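Histone-lysine N-methyltransferase, H3 lysine-9 specific SUVH4 (PDB 4QEO) methylates histone H3 at a site that marks transcriptional repression, and binds methylated DNA, linking DNA methylation to histone methylation. Local coordinates at residues 119-123 against 124-128. Numbering follows the deposited sequence.
Sequences DLDNA and DTVTY. With nucleotides of chain B.
Leu120 and Thr127 face each other as a hydrogen-bonded antiparallel pair. Leu120 N donates to Thr127 O at 2.9 Å, and Thr127 N donates to Leu120 O. Their CB atoms also touch. A water gives a hydrogen to Leu120 O and bonds to Thr127 OG1, which is held as well by Arg208. A type II' turn, Asn122 to Thr125, joins the two strands. Asp121 OD1 accepts from Ala123 N, forming an Asx turn, while Asp121 OD2 pairs with Arg169.

At the open end of the hairpin, Asp119 meets the DNA. Its CB lies 4.1 Å from Thr127 O. CG sits beside the backbone N (chi1 -71°), and this turns the carboxylate toward N3 and N4 of 5CM7 of chain B, a 5-methylcytosine nucleotide. CG is 3.5 Å from each of N3 and N4. OD1 accepts from N4 of that base at 3.0 Å, with a fairly straight N-H...O angle of 160°. OD1 also bonds to Thr129. OD2 lies 2.6 Å from N3 of the base.

Tyr128 meets the same nucleotide. With CG anti to the backbone N (chi1 -171°), its ring has N4 of the base 3.2 Å above one face, toward the rim. Tyr128 OH reaches C5 of the base at 3.2 Å, lies near the C5A methyl, and is hydrogen-bonded to Val111 O. Replacing Tyr128 by alanine is likely to leave N4 without the ring face beneath it, and the methyl and Val111 O without the hydroxyl.

This is a beta hairpin of the SRA domain with a two-residue loop, Ala123 and Asp124, closed by the Asn122-Thr125 pair. Its open end, at Asp119 and Tyr128, contacts the methylated base, consistent with the base-flipping recognition known for SRA domains.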
loop_
_atom_site.group_PDB
_atom_site.type_symbol
_atom_site.label_atom_id
_atom_site.label_comp_id
_atom_site.label_asym_id
_atom_site.label_seq_id
_atom_site.Cartn_x
_atom_site.Cartn_y
_atom_site.Cartn_z
ATOM N N ASP A 119 -27.533 -14.237 -0.850
ATOM C CA ASP A 119 -26.564 -14.045 0.248
ATOM C C ASP A 119 -27.197 -13.189 1.353
ATOM O O ASP A 119 -27.869 -12.211 1.058
ATOM C CB ASP A 119 -25.277 -13.335 -0.233
ATOM C CG ASP A 119 -24.390 -14.212 -1.112
ATOM O OD1 ASP A 119 -24.606 -15.448 -1.165
ATOM O OD2 ASP A 119 -23.457 -13.648 -1.744
ATOM N N LEU A 120 -26.966 -13.550 2.614
ATOM C CA LEU A 120 -27.418 -12.748 3.753
ATOM C C LEU A 120 -26.254 -12.557 4.722
ATOM O O LEU A 120 -25.787 -13.520 5.302
ATOM C CB LEU A 120 -28.591 -13.427 4.484
ATOM C CG LEU A 120 -29.067 -12.626 5.708
ATOM C CD1 LEU A 120 -29.589 -11.282 5.212
ATOM C CD2 LEU A 120 -30.139 -13.374 6.526
ATOM N N ASP A 121 -25.809 -11.329 4.887
ATOM C CA ASP A 121 -24.662 -11.005 5.720
ATOM C C ASP A 121 -25.057 -10.407 7.044
ATOM O O ASP A 121 -25.517 -9.313 7.120
ATOM C CB ASP A 121 -23.703 -10.046 5.006
ATOM C CG ASP A 121 -22.419 -9.800 5.777
ATOM O OD1 ASP A 121 -22.221 -10.361 6.818
ATOM O OD2 ASP A 121 -21.613 -9.026 5.324
ATOM N N ASN A 122 -24.790 -11.160 8.079
ATOM C CA ASN A 122 -24.994 -10.714 9.423
ATOM C C ASN A 122 -23.748 -10.815 10.282
ATOM O O ASN A 122 -23.829 -11.212 11.386
ATOM C CB ASN A 122 -26.170 -11.411 10.074
ATOM C CG ASN A 122 -27.508 -10.838 9.642
ATOM O OD1 ASN A 122 -28.426 -11.572 9.402
ATOM N ND2 ASN A 122 -27.597 -9.555 9.536
ATOM N N ALA A 123 -22.599 -10.502 9.710
ATOM C CA ALA A 123 -21.359 -10.387 10.431
ATOM C C ALA A 123 -20.823 -11.694 10.955
ATOM O O ALA A 123 -20.179 -12.383 10.250
ATOM C CB ALA A 123 -21.435 -9.326 11.511
ATOM N N ASP A 124 -21.032 -11.956 12.228
ATOM C CA ASP A 124 -20.613 -13.192 12.847
ATOM C C ASP A 124 -21.362 -14.376 12.249
ATOM O O ASP A 124 -20.935 -15.471 12.308
ATOM C CB ASP A 124 -20.823 -13.156 14.343
ATOM C CG ASP A 124 -19.680 -12.512 15.089
ATOM O OD1 ASP A 124 -18.804 -11.891 14.503
ATOM O OD2 ASP A 124 -19.674 -12.638 16.308
ATOM N N THR A 125 -22.518 -14.110 11.702
ATOM C CA THR A 125 -23.308 -15.143 11.054
ATOM C C THR A 125 -23.554 -14.779 9.597
ATOM O O THR A 125 -23.879 -13.658 9.328
ATOM C CB THR A 125 -24.657 -15.347 11.760
ATOM O OG1 THR A 125 -24.440 -15.830 13.074
ATOM C CG2 THR A 125 -25.497 -16.335 11.019
ATOM N N VAL A 126 -23.384 -15.732 8.683
ATOM C CA VAL A 126 -23.585 -15.466 7.265
ATOM C C VAL A 126 -24.393 -16.609 6.644
ATOM O O VAL A 126 -24.229 -17.757 7.034
ATOM C CB VAL A 126 -22.211 -15.359 6.547
ATOM C CG1 VAL A 126 -22.369 -15.340 5.042
ATOM C CG2 VAL A 126 -21.476 -14.089 7.007
ATOM N N THR A 127 -25.277 -16.282 5.703
ATOM C CA THR A 127 -25.897 -17.301 4.874
ATOM C C THR A 127 -25.354 -17.096 3.466
ATOM O O THR A 127 -25.710 -16.136 2.790
ATOM C CB THR A 127 -27.435 -17.197 4.897
ATOM O OG1 THR A 127 -27.878 -17.257 6.254
ATOM C CG2 THR A 127 -28.074 -18.384 4.130
ATOM N N TYR A 128 -24.448 -17.976 3.057
ATOM C CA TYR A 128 -23.702 -17.814 1.806
ATOM C C TYR A 128 -24.284 -18.744 0.745
ATOM O O TYR A 128 -24.409 -19.958 0.966
ATOM C CB TYR A 128 -22.240 -18.178 2.056
ATOM C CG TYR A 128 -21.303 -17.853 0.914
ATOM C CD1 TYR A 128 -20.940 -16.545 0.639
ATOM C CD2 TYR A 128 -20.767 -18.862 0.127
ATOM C CE1 TYR A 128 -20.042 -16.256 -0.411
ATOM C CE2 TYR A 128 -19.884 -18.589 -0.894
ATOM C CZ TYR A 128 -19.526 -17.288 -1.162
ATOM O OH TYR A 128 -18.642 -17.035 -2.186
ATOM N N1 5CM B 7 -20.040 -14.263 -5.077
ATOM C C2 5CM B 7 -20.875 -13.743 -4.081
ATOM N N3 5CM B 7 -21.641 -14.523 -3.316
ATOM C C4 5CM B 7 -21.644 -15.820 -3.469
ATOM C C5 5CM B 7 -20.784 -16.384 -4.505
ATOM C C5A 5CM B 7 -20.779 -17.851 -4.710
ATOM C C6 5CM B 7 -20.024 -15.554 -5.286
ATOM O O2 5CM B 7 -20.911 -12.569 -3.860
ATOM N N4 5CM B 7 -22.382 -16.609 -2.740
ATOM C "C1'" 5CM B 7 -19.299 -13.358 -5.926
ATOM C "C2'" 5CM B 7 -17.833 -13.593 -6.247
ATOM C "C3'" 5CM B 7 -17.726 -12.908 -7.588
ATOM C "C4'" 5CM B 7 -19.024 -13.319 -8.251
ATOM O "O4'" 5CM B 7 -19.936 -13.423 -7.185
ATOM O "O3'" 5CM B 7 -17.753 -11.496 -7.459
ATOM C "C5'" 5CM B 7 -18.967 -14.583 -9.115
ATOM O "O5'" 5CM B 7 -18.474 -15.744 -8.500
ATOM P P 5CM B 7 -18.899 -17.183 -8.923
ATOM O OP1 5CM B 7 -18.464 -18.073 -7.900
ATOM O OP2 5CM B 7 -20.249 -17.180 -9.358
HETATM O O HOH W 1 -26.945 -15.115 7.867
#